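Local coordinates for exopolyphosphatase (PDB 3MDQ), which probably hydrolyses inorganic polyphosphate, releasing phosphate from the chain ends, as a member of the Ppx/GppA family in the actin-like ATPase clan, at residues A[214-217]-A[218-222]; A[245-248]-A[249-252]; A[254-257]-A[258-261]; A[266-269]-A[270-273]. One frame throughout, in Å; residues are numbered along the deposited sequence.

How the contacts relate
All four contacts are local, within or at the start of helices in the half built round the six-stranded sheet. Contact 1, on helix 212-225, is the most buried; it combines backbone hydrogen bonds and a water bridge, with apolar side chains packed on neighbouring helices. Contact 2, on helix 241-253, covers it with leucines and turns lysine and glutamine toward solvent. Contact 3 starts the short helix 256-260 with a capping box, near the surface. Contact 4 opens helix 267-286 and binds sulfate. Hydrogen bonds join contacts 1 and 2 (Asn-221 to Arg-246) and contacts 1 and 4 (Thr-216 to Arg-269), whereas contacts 3 and 4 meet through a salt bridge of Arg-256 and a hydrogen bond from Arg-259.

Contact 1 of 4, residues A[214-217]-A[218-222]; sequences FDTL and AEMNI
Thr-216 OG1 is gripped from several directions. It donates to a water 3.0 Å away, which in turn donates to Glu-219 OE1, giving a water-bridged i-to-i+3 link along this alpha-helix; Arg-269 NH1 supplies a further bond to the same hydroxyl. Glu-219 was modelled in two conformers, so the bridge holds for the one described. Its CG lies beside the backbone N (chi1 -72°) and the chain then runs extended, which carries the carboxylate back toward Asp-215; CG lies 3.4 Å from Asp-215 O on the way.

The framework is the regular ladder of i-to-i+4 amide bonds. The shortest joins Met-220 N to Thr-216 O at 2.8 Å, and Ala-218 N reaches Phe-214 O at 3.0 Å, nearly straight at 168°. On the same turn the methyl CG2 of Thr-216 meets the selenium of the selenomethionine Met-220, SE, at 3.9 Å, the two side chains crossing obliquely. Thr-216 thus divides its labour, with the hydroxyl in a polar network and the methyl in packing.

The helix follows strand 206-210 of the six-stranded sheet in this actin-like domain. Leu-217 fits against Leu-247 and Leu-251 of helix 241-253 and Ile-277 and Ile-280 of helix 267-286, while Ala-218 faces Tyr-237 of strand 236-240. Buried Asn-221 has both ends of its amide bonded, ND2 to Tyr-237 and Asp-243 and OD1 to Arg-246 NH2. Its own backbone N continues the ladder, bonding to Leu-217 O at 3.0 Å.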
loop_
_atom_site.group_PDB
_atom_site.type_symbol
_atom_site.label_atom_id
_atom_site.label_comp_id
_atom_site.label_asym_id
_atom_site.label_seq_id
_atom_site.Cartn_x
_atom_site.Cartn_y
_atom_site.Cartn_z
ATOM N N PHE A 214 -0.226 -2.782 -7.082
ATOM C CA PHE A 214 -1.384 -3.415 -7.684
ATOM C C PHE A 214 -2.193 -2.458 -8.568
ATOM O O PHE A 214 -2.678 -2.864 -9.615
ATOM C CB PHE A 214 -2.237 -4.056 -6.588
ATOM C CG PHE A 214 -1.689 -5.358 -6.064
ATOM C CD1 PHE A 214 -1.841 -6.531 -6.788
ATOM C CD2 PHE A 214 -1.054 -5.426 -4.814
ATOM C CE1 PHE A 214 -1.346 -7.716 -6.314
ATOM C CE2 PHE A 214 -0.576 -6.616 -4.317
ATOM C CZ PHE A 214 -0.714 -7.773 -5.050
ATOM N N ASP A 215 -2.305 -1.193 -8.186
ATOM C CA ASP A 215 -2.999 -0.203 -9.016
ATOM C C ASP A 215 -2.281 -0.070 -10.343
ATOM O O ASP A 215 -2.909 -0.040 -11.404
ATOM C CB ASP A 215 -3.049 1.183 -8.354
ATOM C CG ASP A 215 -3.901 1.236 -7.112
ATOM O OD1 ASP A 215 -4.741 0.359 -6.898
ATOM O OD2 ASP A 215 -3.740 2.233 -6.331
ATOM N N THR A 216 -0.937 -0.028 -10.291
ATOM C CA THR A 216 -0.157 0.070 -11.535
ATOM C C THR A 216 -0.321 -1.163 -12.435
ATOM O O THR A 216 -0.439 -1.038 -13.671
ATOM C CB THR A 216 1.325 0.399 -11.247
ATOM O OG1 THR A 216 1.401 1.763 -10.801
ATOM C CG2 THR A 216 2.208 0.247 -12.501
ATOM N N LEU A 217 -0.367 -2.363 -11.849
ATOM C CA LEU A 217 -0.570 -3.568 -12.634
ATOM C C LEU A 217 -1.926 -3.505 -13.340
ATOM O O LEU A 217 -2.032 -3.837 -14.523
ATOM C CB LEU A 217 -0.461 -4.851 -11.802
ATOM C CG LEU A 217 0.921 -5.081 -11.152
ATOM C CD1 LEU A 217 0.853 -6.293 -10.219
ATOM C CD2 LEU A 217 1.990 -5.228 -12.278
ATOM N N ALA A 218 -2.955 -3.089 -12.610
ATOM C CA ALA A 218 -4.258 -2.932 -13.208
ATOM C C ALA A 218 -4.223 -1.930 -14.363
ATOM O O ALA A 218 -4.752 -2.200 -15.448
ATOM C CB ALA A 218 -5.292 -2.530 -12.164
ATOM N N GLU A 219 -3.612 -0.771 -14.136
ATOM C CA GLU A 219 -3.571 0.257 -15.160
ATOM C C GLU A 219 -2.811 -0.216 -16.399
ATOM O O GLU A 219 -3.239 0.042 -17.507
ATOM C CB GLU A 219 -2.983 1.565 -14.610
ATOM C CG GLU A 219 -3.929 2.298 -13.652
ATOM C CD GLU A 219 -3.311 3.538 -12.996
ATOM O OE1 GLU A 219 -2.098 3.768 -13.126
ATOM O OE2 GLU A 219 -4.058 4.285 -12.335
HETATM N N MSE A 220 -1.713 -0.951 -16.201
HETATM C CA MSE A 220 -0.946 -1.520 -17.325
HETATM C C MSE A 220 -1.798 -2.496 -18.103
HETATM O O MSE A 220 -1.747 -2.525 -19.313
HETATM C CB MSE A 220 0.326 -2.219 -16.835
HETATM C CG MSE A 220 1.385 -1.292 -16.358
HETATM SE SE MSE A 220 2.916 -2.103 -15.555
HETATM C CE MSE A 220 3.735 -2.757 -17.185
ATOM N N ASN A 221 -2.594 -3.308 -17.405
ATOM C CA ASN A 221 -3.391 -4.303 -18.070
ATOM C C ASN A 221 -4.527 -3.672 -18.869
ATOM O O ASN A 221 -4.890 -4.146 -19.947
ATOM C CB ASN A 221 -3.969 -5.283 -17.073
ATOM C CG ASN A 221 -4.297 -6.633 -17.713
ATOM O OD1 ASN A 221 -3.434 -7.233 -18.368
ATOM N ND2 ASN A 221 -5.552 -7.077 -17.561
ATOM N N ILE A 222 -5.103 -2.626 -18.303
ATOM C CA ILE A 222 -6.143 -1.854 -18.981
ATOM C C ILE A 222 -5.610 -1.290 -20.296
ATOM O O ILE A 222 -6.241 -1.403 -21.338
ATOM C CB ILE A 222 -6.688 -0.758 -18.042
ATOM C CG1 ILE A 222 -7.575 -1.391 -16.961
ATOM C CG2 ILE A 222 -7.460 0.339 -18.804
ATOM C CD1 ILE A 222 -7.782 -0.456 -15.762
HETATM O O HOH W 1 0.351 3.008 -13.364
#

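Contact 2 of 4, residues A[245-248]-A[249-252]; sequences NRLR and KQLV
Two differing torsion patterns let Arg-248 and Lys-249 lie across one another on this alpha-helix turn: Arg-248 sends CG anti to the backbone N (chi1 174°) and bends at chi3 (67°), whereas Lys-249 starts beside its own N and stays extended. The lysine methylenes therefore pass the guanidinium, with CG over one of its faces and CE 3.9 Å from Arg-248 NH2. The amine NZ is kept 5.0 Å from that NH2, so lysine methylenes, not its amine, lie against the guanidinium.

The same bend sets Arg-248 NE almost straight at Asn-245 OD1, 3.1 Å away and in the guanidinium plane. Asn-245 was modelled in two conformers, so this bond belongs to one of them.

On another side of helix 241-253, Arg-246 and Gln-250 meet through two waters. One connects Arg-246 NE and the other Arg-246 NH2 to Gln-250 OE1, which accepts from both. Arg-246 also forms a salt bridge with Asp-243, besides its link to Asn-221. Leu-247 packs on Met-220 of helix 212-225, and Leu-251 on Ile-277 of helix 267-286. Within the turn, Val-252 CG2 comes to rest 3.3 Å from Arg-248 O.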
loop_
_atom_site.group_PDB
_atom_site.type_symbol
_atom_site.label_atom_id
_atom_site.label_comp_id
_atom_site.label_asym_id
_atom_site.label_seq_id
_atom_site.Cartn_x
_atom_site.Cartn_y
_atom_site.Cartn_z
ATOM N N ASN A 245 0.968 -13.010 -15.414
ATOM C CA ASN A 245 2.243 -13.568 -15.886
ATOM C C ASN A 245 2.854 -12.802 -17.066
ATOM O O ASN A 245 4.082 -12.733 -17.191
ATOM C CB ASN A 245 2.096 -15.065 -16.142
ATOM C CG ASN A 245 2.060 -15.876 -14.845
ATOM O OD1 ASN A 245 2.894 -15.687 -13.920
ATOM N ND2 ASN A 245 1.109 -16.789 -14.766
ATOM N N ARG A 246 2.033 -12.193 -17.917
ATOM C CA ARG A 246 2.558 -11.308 -18.951
ATOM C C ARG A 246 3.237 -10.096 -18.334
ATOM O O ARG A 246 4.360 -9.727 -18.741
ATOM C CB ARG A 246 1.453 -10.836 -19.909
ATOM C CG ARG A 246 1.963 -10.043 -21.126
ATOM C CD ARG A 246 0.853 -9.238 -21.811
ATOM N NE ARG A 246 0.500 -8.024 -21.060
ATOM C CZ ARG A 246 -0.586 -7.863 -20.297
ATOM N NH1 ARG A 246 -1.509 -8.808 -20.162
ATOM N NH2 ARG A 246 -0.765 -6.710 -19.676
ATOM N N LEU A 247 2.589 -9.504 -17.337
ATOM C CA LEU A 247 3.155 -8.338 -16.685
ATOM C C LEU A 247 4.414 -8.708 -15.940
ATOM O O LEU A 247 5.378 -7.935 -15.948
ATOM C CB LEU A 247 2.139 -7.745 -15.704
ATOM C CG LEU A 247 0.899 -7.104 -16.337
ATOM C CD1 LEU A 247 -0.272 -6.909 -15.309
ATOM C CD2 LEU A 247 1.337 -5.781 -17.032
ATOM N N ARG A 248 4.424 -9.862 -15.300
ATOM C CA ARG A 248 5.590 -10.335 -14.561
ATOM C C ARG A 248 6.781 -10.497 -15.506
ATOM O O ARG A 248 7.885 -10.009 -15.221
ATOM C CB ARG A 248 5.278 -11.644 -13.846
ATOM C CG ARG A 248 6.477 -12.296 -13.168
ATOM C CD ARG A 248 6.122 -13.666 -12.580
ATOM N NE ARG A 248 5.813 -14.667 -13.586
ATOM C CZ ARG A 248 6.699 -15.259 -14.386
ATOM N NH1 ARG A 248 7.985 -14.964 -14.302
ATOM N NH2 ARG A 248 6.292 -16.156 -15.276
ATOM N N LYS A 249 6.548 -11.142 -16.629
ATOM C CA LYS A 249 7.646 -11.396 -17.568
ATOM C C LYS A 249 8.178 -10.050 -18.090
ATOM O O LYS A 249 9.408 -9.827 -18.169
ATOM C CB LYS A 249 7.194 -12.309 -18.706
ATOM C CG LYS A 249 7.065 -13.726 -18.302
ATOM C CD LYS A 249 6.438 -14.519 -19.463
ATOM C CE LYS A 249 6.331 -16.004 -19.179
ATOM N NZ LYS A 249 5.395 -16.666 -20.150
ATOM N N GLN A 250 7.265 -9.140 -18.404
ATOM C CA GLN A 250 7.629 -7.801 -18.912
ATOM C C GLN A 250 8.475 -7.044 -17.875
ATOM O O GLN A 250 9.550 -6.534 -18.187
ATOM C CB GLN A 250 6.373 -6.996 -19.300
ATOM C CG GLN A 250 6.664 -5.556 -19.632
ATOM C CD GLN A 250 5.432 -4.709 -19.836
ATOM O OE1 GLN A 250 4.312 -5.223 -19.871
ATOM N NE2 GLN A 250 5.635 -3.397 -19.953
ATOM N N LEU A 251 8.028 -7.018 -16.625
ATOM C CA LEU A 251 8.726 -6.213 -15.630
ATOM C C LEU A 251 10.040 -6.868 -15.182
ATOM O O LEU A 251 11.010 -6.159 -14.952
ATOM C CB LEU A 251 7.789 -5.955 -14.446
ATOM C CG LEU A 251 6.662 -5.001 -14.780
ATOM C CD1 LEU A 251 5.547 -5.035 -13.682
ATOM C CD2 LEU A 251 7.153 -3.561 -14.966
ATOM N N VAL A 252 10.096 -8.197 -15.080
ATOM C CA VAL A 252 11.361 -8.868 -14.741
ATOM C C VAL A 252 12.424 -8.583 -15.837
ATOM O O VAL A 252 13.608 -8.426 -15.526
ATOM C CB VAL A 252 11.155 -10.352 -14.468
ATOM C CG1 VAL A 252 12.496 -11.119 -14.459
ATOM C CG2 VAL A 252 10.373 -10.510 -13.185
HETATM O O HOH W 2 1.504 -4.809 -20.272
HETATM O O HOH W 3 3.316 -6.858 -21.732
#

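Contact 3 of 4, residues A[254-257]-A[258-261]; sequences STRR and ERLA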
loop_
_atom_site.group_PDB
_atom_site.type_symbol
_atom_site.label_atom_id
_atom_site.label_comp_id
_atom_site.label_asym_id
_atom_site.label_seq_id
_atom_site.Cartn_x
_atom_site.Cartn_y
_atom_site.Cartn_z
ATOM N N SER A 254 12.601 -5.882 -17.683
ATOM C CA SER A 254 12.741 -4.454 -17.830
ATOM C C SER A 254 13.924 -3.861 -17.078
ATOM O O SER A 254 14.345 -4.357 -16.031
ATOM C CB SER A 254 11.433 -3.736 -17.402
ATOM O OG SER A 254 11.312 -3.720 -15.970
ATOM N N THR A 255 14.427 -2.748 -17.616
ATOM C CA THR A 255 15.327 -1.900 -16.874
ATOM C C THR A 255 14.579 -0.794 -16.138
ATOM O O THR A 255 13.459 -0.451 -16.479
ATOM C CB THR A 255 16.385 -1.260 -17.793
ATOM O OG1 THR A 255 15.725 -0.323 -18.629
ATOM C CG2 THR A 255 17.093 -2.290 -18.631
ATOM N N ARG A 256 15.226 -0.231 -15.128
ATOM C CA ARG A 256 14.671 0.904 -14.408
ATOM C C ARG A 256 14.277 2.027 -15.383
ATOM O O ARG A 256 13.196 2.609 -15.292
ATOM C CB ARG A 256 15.669 1.444 -13.370
ATOM C CG ARG A 256 15.165 2.662 -12.641
ATOM C CD ARG A 256 16.201 3.171 -11.627
ATOM N NE ARG A 256 15.795 4.475 -11.119
ATOM C CZ ARG A 256 16.195 5.643 -11.599
ATOM N NH1 ARG A 256 17.039 5.711 -12.628
ATOM N NH2 ARG A 256 15.729 6.749 -11.045
ATOM N N ARG A 257 15.173 2.346 -16.310
ATOM C CA ARG A 257 14.907 3.412 -17.271
ATOM C C ARG A 257 13.663 3.138 -18.102
ATOM O O ARG A 257 12.864 4.038 -18.340
ATOM C CB ARG A 257 16.126 3.604 -18.174
ATOM C CG ARG A 257 15.975 4.724 -19.164
ATOM C CD ARG A 257 15.737 6.036 -18.479
ATOM N NE ARG A 257 16.817 6.431 -17.583
ATOM C CZ ARG A 257 16.809 7.577 -16.915
ATOM N NH1 ARG A 257 15.778 8.400 -17.067
ATOM N NH2 ARG A 257 17.815 7.896 -16.108
ATOM N N GLU A 258 13.474 1.896 -18.536
ATOM C CA GLU A 258 12.259 1.514 -19.284
ATOM C C GLU A 258 11.013 1.677 -18.422
ATOM O O GLU A 258 9.973 2.136 -18.888
ATOM C CB GLU A 258 12.330 0.088 -19.772
ATOM C CG GLU A 258 13.347 -0.081 -20.899
ATOM C CD GLU A 258 13.663 -1.513 -21.255
ATOM O OE1 GLU A 258 13.489 -2.455 -20.439
ATOM O OE2 GLU A 258 14.183 -1.686 -22.379
ATOM N N ARG A 259 11.100 1.302 -17.156
ATOM C CA ARG A 259 9.921 1.394 -16.272
ATOM C C ARG A 259 9.499 2.837 -15.998
ATOM O O ARG A 259 8.291 3.141 -15.866
ATOM C CB ARG A 259 10.197 0.623 -14.987
ATOM C CG ARG A 259 10.297 -0.865 -15.196
ATOM C CD ARG A 259 10.254 -1.607 -13.868
ATOM N NE ARG A 259 11.284 -1.236 -12.891
ATOM C CZ ARG A 259 12.530 -1.691 -12.888
ATOM N NH1 ARG A 259 12.982 -2.506 -13.862
ATOM N NH2 ARG A 259 13.343 -1.349 -11.918
ATOM N N LEU A 260 10.471 3.733 -15.946
ATOM C CA LEU A 260 10.170 5.147 -15.718
ATOM C C LEU A 260 9.261 5.676 -16.821
ATOM O O LEU A 260 8.581 6.675 -16.614
ATOM C CB LEU A 260 11.453 5.965 -15.609
ATOM C CG LEU A 260 12.315 5.719 -14.371
ATOM C CD1 LEU A 260 13.670 6.455 -14.495
ATOM C CD2 LEU A 260 11.599 6.145 -13.078
ATOM N N ALA A 261 9.238 5.020 -17.979
ATOM C CA ALA A 261 8.402 5.452 -19.114
ATOM C C ALA A 261 6.990 4.864 -19.131
ATOM O O ALA A 261 6.171 5.237 -19.980
ATOM C CB ALA A 261 9.109 5.105 -20.409
#
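The chain runs extended through Ser-254 and Thr-255 (phi/psi -92°/160° at the latter) and turns into helix at Arg-256, where Arg-259 N bonds back to Thr-255 O at 3.0 Å. Thr-255 and Glu-258 form a capping box on this N-terminus. Thr-255 OG1 accepts from Glu-258 N at 3.2 Å, and Glu-258 OE1 accepts from Thr-255 N at 3.0 Å, met from above the carboxylate plane.

Beside the cap, Arg-259 folds back along the helix start through a bend at chi3 (-57°). Its NH1 donates to Ser-254 OG at 3.0 Å, nearly in the guanidinium plane, and that hydroxyl is also bonded to Leu-251 O. Arg-256 CA lies over one face of the guanidinium toward its rim, 3.5 Å from the plane, and NE bonds to Ala-270 O of helix 267-286. Replacing Arg-259 with a leucine would probably leave Ser-254 OG and Ala-270 O each short of a partner and remove one of the links between the cap and helix 267-286.

Leu-260 CD1 sits over a face of the Arg-256 guanidinium, 3.9 Å from CZ, so a methyl covers the flat side while NE pairs with Asp-271 and NH2 with Glu-267. The chemistry implies that the short helix is fixed at its beginning: main-chain N-H groups are satisfied by side chains, and the glutamate's charge probably complements the positive end of the helix dipole.

Contact 4 of 4, residues A[266-269]-A[270-273]; sequences IELR and ADMV. With SO4 (sulfate ion), chain E; SO4 (sulfate ion), chain F.
Arg-269 leaves the first turn of helix 267-286 with CB 3.7 Å from O1 of the chain E sulfate and CG anti to its own N (chi1 -166°), directing the chain toward that ion. CG and CD of the arginine each lie 3.8 Å from the sulfate's O3, and a bend at chi3 lets NE donate to that same O3 at 2.8 Å. NH2 holds two anions, O4 of the first sulfate at 2.9 Å and O1 of the chain F sulfate at 3.0 Å; both lie about the guanidinium rim, while Ile-266 CG1 covers one face over its centre. NH1 donates to Thr-216 and, weakly, to the same chain F O1. A methionine in its place would probably leave both sulfates without their shared cation and Thr-216 without this donor.

The ions probably come from the crystallisation liquor, but their position is consistent with a pocket for phosphate groups: Asn-14, Thr-15 and Lys-35 bind them as well.

Farther round the turn, Glu-267 OE2 lies just 2.8 Å from Asp-271 OD2, the carboxylate planes turned 83° apart; nearby Arg-256 presumably offsets the repulsion.

Ala-270 packs on Leu-260 of helix 256-260, Leu-268 on Gln-164 of helix 163-169, and Val-273 on Thr-213 of helix 212-225, while the sulfates bridge Arg-269 to Thr-15 and Lys-35 on strands 15-24 and 27-37 of the five-stranded sheet.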
loop_
_atom_site.group_PDB
_atom_site.type_symbol
_atom_site.label_atom_id
_atom_site.label_comp_id
_atom_site.label_asym_id
_atom_site.label_seq_id
_atom_site.Cartn_x
_atom_site.Cartn_y
_atom_site.Cartn_z
ATOM N N ILE A 266 5.359 6.023 -11.062
ATOM C CA ILE A 266 6.193 7.040 -10.421
ATOM C C ILE A 266 7.590 6.479 -10.084
ATOM O O ILE A 266 7.758 5.267 -9.934
ATOM C CB ILE A 266 5.490 7.635 -9.166
ATOM C CG1 ILE A 266 5.250 6.593 -8.078
ATOM C CG2 ILE A 266 4.133 8.313 -9.575
ATOM C CD1 ILE A 266 4.518 7.182 -6.833
ATOM N N GLU A 267 8.587 7.362 -9.969
ATOM C CA GLU A 267 9.987 6.937 -9.775
ATOM C C GLU A 267 10.203 5.921 -8.647
ATOM O O GLU A 267 10.854 4.888 -8.837
ATOM C CB GLU A 267 10.906 8.132 -9.531
ATOM C CG GLU A 267 12.412 7.776 -9.735
ATOM C CD GLU A 267 13.179 7.398 -8.466
ATOM O OE1 GLU A 267 12.662 7.638 -7.354
ATOM O OE2 GLU A 267 14.331 6.876 -8.576
ATOM N N LEU A 268 9.654 6.168 -7.463
ATOM C CA LEU A 268 9.919 5.257 -6.354
ATOM C C LEU A 268 9.290 3.889 -6.581
ATOM O O LEU A 268 9.847 2.858 -6.197
ATOM C CB LEU A 268 9.437 5.857 -5.019
ATOM C CG LEU A 268 10.281 7.051 -4.539
ATOM C CD1 LEU A 268 9.546 7.753 -3.378
ATOM C CD2 LEU A 268 11.699 6.651 -4.110
ATOM N N ARG A 269 8.149 3.873 -7.240
ATOM C CA ARG A 269 7.535 2.594 -7.617
ATOM C C ARG A 269 8.328 1.891 -8.732
ATOM O O ARG A 269 8.562 0.692 -8.636
ATOM C CB ARG A 269 6.094 2.788 -7.990
ATOM C CG ARG A 269 5.290 1.452 -8.077
ATOM C CD ARG A 269 3.850 1.753 -8.420
ATOM N NE ARG A 269 3.327 2.651 -7.412
ATOM C CZ ARG A 269 2.385 3.561 -7.595
ATOM N NH1 ARG A 269 1.756 3.722 -8.764
ATOM N NH2 ARG A 269 2.044 4.319 -6.572
ATOM N N ALA A 270 8.783 2.613 -9.739
ATOM C CA ALA A 270 9.679 2.024 -10.740
ATOM C C ALA A 270 10.872 1.343 -10.089
ATOM O O ALA A 270 11.285 0.261 -10.523
ATOM C CB ALA A 270 10.155 3.081 -11.739
ATOM N N ASP A 271 11.413 1.949 -9.046
ATOM C CA ASP A 271 12.565 1.369 -8.381
ATOM C C ASP A 271 12.295 0.022 -7.715
ATOM O O ASP A 271 13.170 -0.855 -7.741
ATOM C CB ASP A 271 13.119 2.297 -7.329
ATOM C CG ASP A 271 13.693 3.574 -7.896
ATOM O OD1 ASP A 271 14.031 3.609 -9.095
ATOM O OD2 ASP A 271 13.785 4.547 -7.093
HETATM N N MSE A 272 11.114 -0.146 -7.120
HETATM C CA MSE A 272 10.824 -1.350 -6.339
HETATM C C MSE A 272 9.867 -2.354 -6.994
HETATM O O MSE A 272 9.689 -3.460 -6.463
HETATM C CB MSE A 272 10.247 -0.953 -4.984
HETATM C CG MSE A 272 8.968 -0.209 -5.079
HETATM SE SE MSE A 272 8.198 -0.197 -3.309
HETATM C CE MSE A 272 6.956 -1.706 -3.532
ATOM N N VAL A 273 9.256 -2.002 -8.127
ATOM C CA VAL A 273 8.171 -2.819 -8.681
ATOM C C VAL A 273 8.591 -4.227 -9.077
ATOM O O VAL A 273 7.759 -5.131 -9.017
ATOM C CB VAL A 273 7.410 -2.071 -9.800
ATOM C CG1 VAL A 273 8.218 -2.017 -11.082
ATOM C CG2 VAL A 273 6.021 -2.680 -10.012
HETATM S S SO4 E . 4.281 3.253 -3.857
HETATM O O1 SO4 E . 5.661 3.516 -4.381
HETATM O O2 SO4 E . 4.201 2.803 -2.491
HETATM O O3 SO4 E . 3.716 2.120 -4.659
HETATM O O4 SO4 E . 3.396 4.421 -4.000
HETATM S S SO4 F . -1.681 5.121 -6.557
HETATM O O1 SO4 F . -0.513 5.692 -7.235
HETATM O O2 SO4 F . -1.317 4.824 -5.176
HETATM O O3 SO4 F . -2.063 3.900 -7.258
HETATM O O4 SO4 F . -2.789 6.082 -6.573
#